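Local coordinates for KLLA0F20702p (Kluyveromyces lactis, PDB 5Y5A), which probably recruits telomerase to chromosome ends, as an Est1 protein that forms a complex with the telomere-binding protein Cdc13, at residues A[454-457]-A[458-462]; A[513-517]-A[518-522]; A[404-407]-A[408-412]. One frame throughout, in Å; residues are numbered along the deposited sequence.

Contact 1 of 3, residues A[454-457]-A[458-462]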
loop_
_atom_site.group_PDB
_atom_site.type_symbol
_atom_site.label_atom_id
_atom_site.label_comp_id
_atom_site.label_asym_id
_atom_site.label_seq_id
_atom_site.Cartn_x
_atom_site.Cartn_y
_atom_site.Cartn_z
ATOM N N VAL A 454 16.759 -9.849 21.637
ATOM C CA VAL A 454 17.851 -10.653 22.184
ATOM C C VAL A 454 17.599 -12.152 21.980
ATOM O O VAL A 454 18.487 -12.887 21.527
ATOM C CB VAL A 454 18.051 -10.353 23.688
ATOM C CG1 VAL A 454 18.816 -11.486 24.375
ATOM C CG2 VAL A 454 18.749 -8.997 23.869
ATOM N N ASN A 455 16.385 -12.599 22.303
ATOM C CA ASN A 455 16.001 -14.007 22.120
ATOM C C ASN A 455 16.065 -14.418 20.657
ATOM O O ASN A 455 16.578 -15.484 20.329
ATOM C CB ASN A 455 14.589 -14.269 22.650
ATOM C CG ASN A 455 14.496 -14.132 24.146
ATOM O OD1 ASN A 455 15.506 -14.191 24.846
ATOM N ND2 ASN A 455 13.282 -13.947 24.653
ATOM N N LEU A 456 15.548 -13.556 19.784
ATOM C CA LEU A 456 15.544 -13.830 18.353
ATOM C C LEU A 456 16.967 -13.839 17.813
ATOM O O LEU A 456 17.360 -14.751 17.091
ATOM C CB LEU A 456 14.696 -12.792 17.595
ATOM C CG LEU A 456 14.571 -13.100 16.106
ATOM C CD1 LEU A 456 13.925 -14.479 15.926
ATOM C CD2 LEU A 456 13.777 -12.025 15.374
ATOM N N THR A 457 17.741 -12.820 18.178
ATOM C CA THR A 457 19.111 -12.711 17.702
ATOM C C THR A 457 19.920 -13.922 18.164
ATOM O O THR A 457 20.684 -14.487 17.379
ATOM C CB THR A 457 19.770 -11.397 18.176
ATOM O OG1 THR A 457 18.904 -10.296 17.865
ATOM C CG2 THR A 457 21.108 -11.174 17.485
ATOM N N ASN A 458 19.732 -14.341 19.417
ATOM C CA ASN A 458 20.444 -15.516 19.935
ATOM C C ASN A 458 20.090 -16.797 19.178
ATOM O O ASN A 458 20.960 -17.644 18.955
ATOM C CB ASN A 458 20.174 -15.716 21.439
ATOM C CG ASN A 458 20.982 -14.752 22.319
ATOM O OD1 ASN A 458 21.941 -14.143 21.863
ATOM N ND2 ASN A 458 20.593 -14.626 23.585
ATOM N N GLU A 459 18.823 -16.949 18.787
ATOM C CA GLU A 459 18.427 -18.115 17.982
ATOM C C GLU A 459 19.068 -18.033 16.599
ATOM O O GLU A 459 19.503 -19.033 16.043
ATOM C CB GLU A 459 16.903 -18.213 17.838
ATOM C CG GLU A 459 16.148 -18.450 19.137
ATOM C CD GLU A 459 16.517 -19.767 19.788
ATOM O OE1 GLU A 459 16.565 -19.821 21.036
ATOM O OE2 GLU A 459 16.762 -20.746 19.054
ATOM N N LEU A 460 19.122 -16.830 16.044
ATOM C CA LEU A 460 19.725 -16.649 14.733
ATOM C C LEU A 460 21.216 -16.965 14.778
ATOM O O LEU A 460 21.729 -17.676 13.916
ATOM C CB LEU A 460 19.473 -15.227 14.224
ATOM C CG LEU A 460 17.981 -14.961 13.989
ATOM C CD1 LEU A 460 17.728 -13.575 13.445
ATOM C CD2 LEU A 460 17.405 -16.021 13.067
ATOM N N LEU A 461 21.905 -16.463 15.799
ATOM C CA LEU A 461 23.331 -16.740 15.962
ATOM C C LEU A 461 23.614 -18.237 16.096
ATOM O O LEU A 461 24.679 -18.713 15.696
ATOM C CB LEU A 461 23.884 -15.986 17.177
ATOM C CG LEU A 461 23.984 -14.464 17.018
ATOM C CD1 LEU A 461 24.030 -13.776 18.371
ATOM C CD2 LEU A 461 25.213 -14.114 16.193
ATOM N N SER A 462 22.662 -18.986 16.644
ATOM C CA SER A 462 22.840 -20.430 16.807
ATOM C C SER A 462 22.567 -21.195 15.511
ATOM O O SER A 462 22.894 -22.374 15.401
ATOM C CB SER A 462 21.933 -20.960 17.917
ATOM O OG SER A 462 22.150 -20.268 19.134
#

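Contact 2 of 3, residues A[513-517]-A[518-522]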
loop_
_atom_site.group_PDB
_atom_site.type_symbol
_atom_site.label_atom_id
_atom_site.label_comp_id
_atom_site.label_asym_id
_atom_site.label_seq_id
_atom_site.Cartn_x
_atom_site.Cartn_y
_atom_site.Cartn_z
ATOM N N PRO A 513 15.840 -2.517 -13.426
ATOM C CA PRO A 513 14.392 -2.538 -13.176
ATOM C C PRO A 513 13.869 -3.912 -12.788
ATOM O O PRO A 513 13.060 -4.014 -11.871
ATOM C CB PRO A 513 13.801 -2.099 -14.517
ATOM C CG PRO A 513 14.859 -1.227 -15.105
ATOM C CD PRO A 513 16.147 -1.894 -14.730
ATOM N N ASP A 514 14.328 -4.955 -13.468
ATOM C CA ASP A 514 13.909 -6.309 -13.129
ATOM C C ASP A 514 14.423 -6.713 -11.746
ATOM O O ASP A 514 13.713 -7.386 -10.995
ATOM C CB ASP A 514 14.376 -7.306 -14.193
ATOM C CG ASP A 514 13.442 -7.355 -15.395
ATOM O OD1 ASP A 514 12.317 -6.818 -15.304
ATOM O OD2 ASP A 514 13.825 -7.941 -16.429
ATOM N N ARG A 515 15.643 -6.294 -11.407
ATOM C CA ARG A 515 16.224 -6.598 -10.096
ATOM C C ARG A 515 15.375 -6.057 -8.971
ATOM O O ARG A 515 15.239 -6.691 -7.922
ATOM C CB ARG A 515 17.630 -6.014 -9.952
ATOM C CG ARG A 515 18.634 -6.592 -10.885
ATOM C CD ARG A 515 20.031 -6.161 -10.503
ATOM N NE ARG A 515 20.998 -6.782 -11.389
ATOM C CZ ARG A 515 21.400 -8.039 -11.272
ATOM N NH1 ARG A 515 20.914 -8.799 -10.298
ATOM N NH2 ARG A 515 22.289 -8.534 -12.124
ATOM N N LEU A 516 14.824 -4.869 -9.197
ATOM C CA LEU A 516 14.061 -4.174 -8.168
ATOM C C LEU A 516 12.604 -4.645 -8.130
ATOM O O LEU A 516 11.801 -4.115 -7.374
ATOM C CB LEU A 516 14.137 -2.658 -8.383
ATOM C CG LEU A 516 15.555 -2.057 -8.345
ATOM C CD1 LEU A 516 15.538 -0.537 -8.483
ATOM C CD2 LEU A 516 16.290 -2.465 -7.079
ATOM N N VAL A 517 12.267 -5.639 -8.948
ATOM C CA VAL A 517 10.978 -6.321 -8.818
ATOM C C VAL A 517 11.180 -7.826 -8.690
ATOM O O VAL A 517 10.324 -8.608 -9.085
ATOM C CB VAL A 517 10.024 -6.039 -10.008
ATOM C CG1 VAL A 517 9.512 -4.602 -9.962
ATOM C CG2 VAL A 517 10.693 -6.359 -11.344
ATOM N N GLY A 518 12.327 -8.218 -8.142
ATOM C CA GLY A 518 12.602 -9.605 -7.810
ATOM C C GLY A 518 13.044 -10.508 -8.947
ATOM O O GLY A 518 13.237 -11.705 -8.740
ATOM N N LYS A 519 13.212 -9.951 -10.144
ATOM C CA LYS A 519 13.562 -10.762 -11.306
ATOM C C LYS A 519 15.019 -10.591 -11.728
ATOM O O LYS A 519 15.485 -9.478 -11.965
ATOM C CB LYS A 519 12.624 -10.437 -12.473
ATOM C CG LYS A 519 11.211 -10.950 -12.237
ATOM C CD LYS A 519 10.190 -10.408 -13.222
ATOM C CE LYS A 519 8.792 -10.877 -12.822
ATOM N NZ LYS A 519 7.686 -10.189 -13.544
ATOM N N SER A 520 15.736 -11.707 -11.812
ATOM C CA SER A 520 17.129 -11.692 -12.243
ATOM C C SER A 520 17.589 -13.084 -12.659
ATOM O O SER A 520 16.911 -14.078 -12.400
ATOM C CB SER A 520 18.039 -11.155 -11.132
ATOM O OG SER A 520 18.398 -12.182 -10.223
ATOM N N LYS A 521 18.749 -13.143 -13.304
ATOM C CA LYS A 521 19.349 -14.413 -13.690
ATOM C C LYS A 521 19.817 -15.165 -12.451
ATOM O O LYS A 521 19.777 -16.394 -12.396
ATOM C CB LYS A 521 20.520 -14.185 -14.643
ATOM C CG LYS A 521 20.225 -13.214 -15.775
ATOM C CD LYS A 521 21.431 -13.060 -16.697
ATOM C CE LYS A 521 21.155 -12.062 -17.811
ATOM N NZ LYS A 521 22.298 -11.946 -18.764
ATOM N N ASN A 522 20.269 -14.408 -11.458
ATOM C CA ASN A 522 20.667 -14.982 -10.185
ATOM C C ASN A 522 19.525 -14.948 -9.184
ATOM O O ASN A 522 19.468 -14.069 -8.328
ATOM C CB ASN A 522 21.879 -14.246 -9.614
ATOM C CG ASN A 522 22.225 -14.697 -8.204
ATOM O OD1 ASN A 522 22.041 -13.954 -7.236
ATOM N ND2 ASN A 522 22.727 -15.922 -8.081
#

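Contact 3 of 3, residues A[404-407]-A[408-412]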
loop_
_atom_site.group_PDB
_atom_site.type_symbol
_atom_site.label_atom_id
_atom_site.label_comp_id
_atom_site.label_asym_id
_atom_site.label_seq_id
_atom_site.Cartn_x
_atom_site.Cartn_y
_atom_site.Cartn_z
ATOM N N HIS A 404 4.669 -9.450 20.800
ATOM C CA HIS A 404 3.756 -10.579 20.630
ATOM C C HIS A 404 4.102 -11.342 19.343
ATOM O O HIS A 404 4.227 -12.567 19.356
ATOM C CB HIS A 404 2.301 -10.105 20.605
ATOM C CG HIS A 404 1.307 -11.219 20.625
ATOM N ND1 HIS A 404 1.118 -12.030 21.724
ATOM C CD2 HIS A 404 0.443 -11.661 19.680
ATOM C CE1 HIS A 404 0.183 -12.923 21.457
ATOM N NE2 HIS A 404 -0.245 -12.718 20.223
ATOM N N LEU A 405 4.274 -10.608 18.245
ATOM C CA LEU A 405 4.723 -11.193 16.981
ATOM C C LEU A 405 6.027 -11.956 17.132
ATOM O O LEU A 405 6.162 -13.064 16.648
ATOM C CB LEU A 405 4.920 -10.116 15.919
ATOM C CG LEU A 405 3.703 -9.677 15.118
ATOM C CD1 LEU A 405 4.147 -8.848 13.923
ATOM C CD2 LEU A 405 2.915 -10.900 14.688
ATOM N N ILE A 406 7.003 -11.328 17.776
ATOM C CA ILE A 406 8.303 -11.953 17.958
ATOM C C ILE A 406 8.205 -13.185 18.861
ATOM O O ILE A 406 8.626 -14.275 18.482
ATOM C CB ILE A 406 9.314 -10.959 18.550
ATOM C CG1 ILE A 406 9.549 -9.818 17.560
ATOM C CG2 ILE A 406 10.621 -11.682 18.898
ATOM C CD1 ILE A 406 10.130 -8.570 18.172
ATOM N N ASP A 407 7.631 -13.010 20.048
ATOM C CA ASP A 407 7.592 -14.087 21.030
ATOM C C ASP A 407 6.752 -15.273 20.565
ATOM O O ASP A 407 7.168 -16.412 20.722
ATOM C CB ASP A 407 7.058 -13.583 22.378
ATOM C CG ASP A 407 7.966 -12.535 23.021
ATOM O OD1 ASP A 407 9.072 -12.285 22.498
ATOM O OD2 ASP A 407 7.572 -11.955 24.052
ATOM N N LYS A 408 5.575 -15.033 19.989
ATOM C CA LYS A 408 4.676 -16.161 19.730
ATOM C C LYS A 408 4.718 -16.650 18.288
ATOM O O LYS A 408 4.197 -17.727 17.990
ATOM C CB LYS A 408 3.228 -15.807 20.104
ATOM C CG LYS A 408 3.048 -15.189 21.487
ATOM C CD LYS A 408 3.463 -16.131 22.597
ATOM C CE LYS A 408 3.285 -15.466 23.949
ATOM N NZ LYS A 408 3.887 -16.274 25.038
ATOM N N VAL A 409 5.329 -15.887 17.386
ATOM C CA VAL A 409 5.291 -16.298 15.982
ATOM C C VAL A 409 6.682 -16.485 15.376
ATOM O O VAL A 409 7.057 -17.603 15.029
ATOM C CB VAL A 409 4.485 -15.295 15.110
ATOM C CG1 VAL A 409 4.369 -15.815 13.694
ATOM C CG2 VAL A 409 3.097 -15.067 15.696
ATOM N N ILE A 410 7.441 -15.403 15.250
ATOM C CA ILE A 410 8.743 -15.464 14.594
ATOM C C ILE A 410 9.689 -16.414 15.337
ATOM O O ILE A 410 10.429 -17.166 14.704
ATOM C CB ILE A 410 9.387 -14.062 14.475
ATOM C CG1 ILE A 410 8.427 -13.086 13.779
ATOM C CG2 ILE A 410 10.691 -14.142 13.706
ATOM C CD1 ILE A 410 8.942 -11.636 13.698
ATOM N N MET A 411 9.640 -16.410 16.669
ATOM C CA MET A 411 10.479 -17.316 17.459
ATOM C C MET A 411 10.156 -18.779 17.180
ATOM O O MET A 411 11.024 -19.647 17.322
ATOM C CB MET A 411 10.334 -17.036 18.962
ATOM C CG MET A 411 11.133 -15.839 19.463
ATOM S SD MET A 411 12.910 -16.091 19.391
ATOM C CE MET A 411 13.148 -17.160 20.809
ATOM N N LYS A 412 8.916 -19.054 16.784
ATOM C CA LYS A 412 8.519 -20.429 16.469
ATOM C C LYS A 412 8.750 -20.762 14.996
ATOM O O LYS A 412 8.530 -21.894 14.578
ATOM C CB LYS A 412 7.046 -20.678 16.821
ATOM C CG LYS A 412 6.657 -20.332 18.256
ATOM C CD LYS A 412 5.330 -20.990 18.651
ATOM C CE LYS A 412 4.800 -20.428 19.970
ATOM N NZ LYS A 412 3.545 -21.103 20.416
#

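Contact 1 of 3, residues A[454-457]-A[458-462]
Val454 lays its CG1 methyl alongside the carboxamide of Asn458, 3.7 Å from ND2, with the two side chains pointing the same way. CG1 gets there because it stands anti to the backbone N (chi1 160°). The amide keeps its polar end for another partner: OD1 accepts the backbone N-H of Tyr561 in strand 560-563. Three residues on from Val454, Thr457 and Leu461 also run side by side, CG2 of the first 4.0 Å from CD1 of the second. The threonine hydroxyl turns back to Met453 O and also pairs with Asn541 of helix 526-546. These are worked cases of the i to i+4 spacing of an alpha-helix, here helix 447-462 in the Est1 DNA/RNA binding region, and the backbone repeats it: Asn458 N donates to Val454 O at 2.8 Å and Leu461 N to Thr457 O at 2.8 Å. On a different side, Leu456 and Leu460 meet at a slant, CG of Leu456 4.2 Å from CD1 of Leu460, and Leu460 goes on to touch Leu537 and Val538. Near the helix end Asn458 O is gripped twice by Ser462, from OG at 2.9 Å and from N at 3.2 Å, the two donors arriving on opposite faces of the carbonyl plane.

Contact 2 of 3, residues A[513-517]-A[518-522]
The flat guanidinium of Arg515 meets Ser520 obliquely, NH1 lying 3.8 Å from CB, while its polar atoms go elsewhere: NH1 to Asp479 O and NE to Asp510 O. The backbone carbonyl planes are used from both faces. Asp514 O accepts Val517 N at 3.1 Å from one face and Lys519 N at 2.7 Å from the opposite one. Over the carbonyl of Arg515 stands Gly518 N, 3.3 Å from O and 71° out of the plane, clear of the lone pairs. The 6-to-1 bond from Lys519 N and the 5-to-2 bond from Gly518 N make a Schellman motif, and Gly518, with a positive phi of 80°, is its C-prime residue, which ends helix 512-515. Beside the 6-to-1 bond the side chains of Asp514 and Lys519 touch through their aliphatic roots, CB to CB at 4.0 Å. Within this turn, Leu516 packs on an aromatic side chain of the bound peptide. The charged ends of Asp514 and Lys519 do not meet: OD1 and NZ are 6.0 Å apart. The turn itself thus rests on backbone bonds and carbon contacts, whereas the carboxylate of Asp514 bonds to Ser153 and the ammonium of Lys519 forms a salt bridge with Asp154, tying the helix end to that neighbouring segment.

Contact 3 of 3, residues A[404-407]-A[408-412]
Lys408 sets its CB over one face of the His404 imidazole, and its CG comes within 3.7 Å of CE1, the two side chains crossing at about a right angle. The first torsions of both residues serve this. The histidine ring carbon CG is anti to the backbone N (chi1 -172°), which sends the ring along the helix toward the next turn, and the lysine CG stands beside its own backbone N, anti to the carbonyl carbon (chi1 -49°). Past the contact the lysine bends at its second torsion before running out straight to NZ. On the ring, NE2 bonds to Phe347 O, which limits its rotation. With an alanine here in place of Lys408, the ring would probably lose the CG cover at CE1, and Glu351 would lose its contact with the lysine chain.

Along the backbone, the helix widens into a pi-type turn. Leu405 O takes a straight bond from Ile410 N at 3.0 Å and a weak one from Val409 N, while Ile406 O receives Met411 N, also at 3.0 Å. The wider turn brings Met411, five residues on, alongside Ile406, where its CG lies 4.2 Å from the isoleucine CG2, and bends at its second and third torsions fold the thioether to one side. Ile410 CD1 reaches Ile406 CG1 at 4.3 Å, and Val409 CG2 lies as far from Leu405 CD2.

At this C-terminal end of helix 385-410, three helices crowd around: Leu405 and Val409 pack against helix 421-433 and also against helix 339-379, while Ile406 touches helix 421-433 as well as helix 447-462, which Met411 also meets and to which Asp407 adds a hydrogen bond at Ser452.

From the N terminus the order is contact 3, contact 1, contact 2, each complete before the next begins, so none nests in or crosses another; each joins adjoining segments, and none closes a long loop. Contact 3 ends helix 385-410, and after the intervening helices the chain returns in helix 447-462, where contact 1 lies against it, centres about 12 Å apart: Met411 SD packs 3.6 Å from Leu456 CA, and Ile410 meets Leu456. Both belong to the Est1 DNA/RNA binding region. Contact 2 stands apart, its centre about 30 Å from that of contact 1 and about 31 Å from that of contact 3, yet helix 526-546, which follows it, runs back to pack against contact 1.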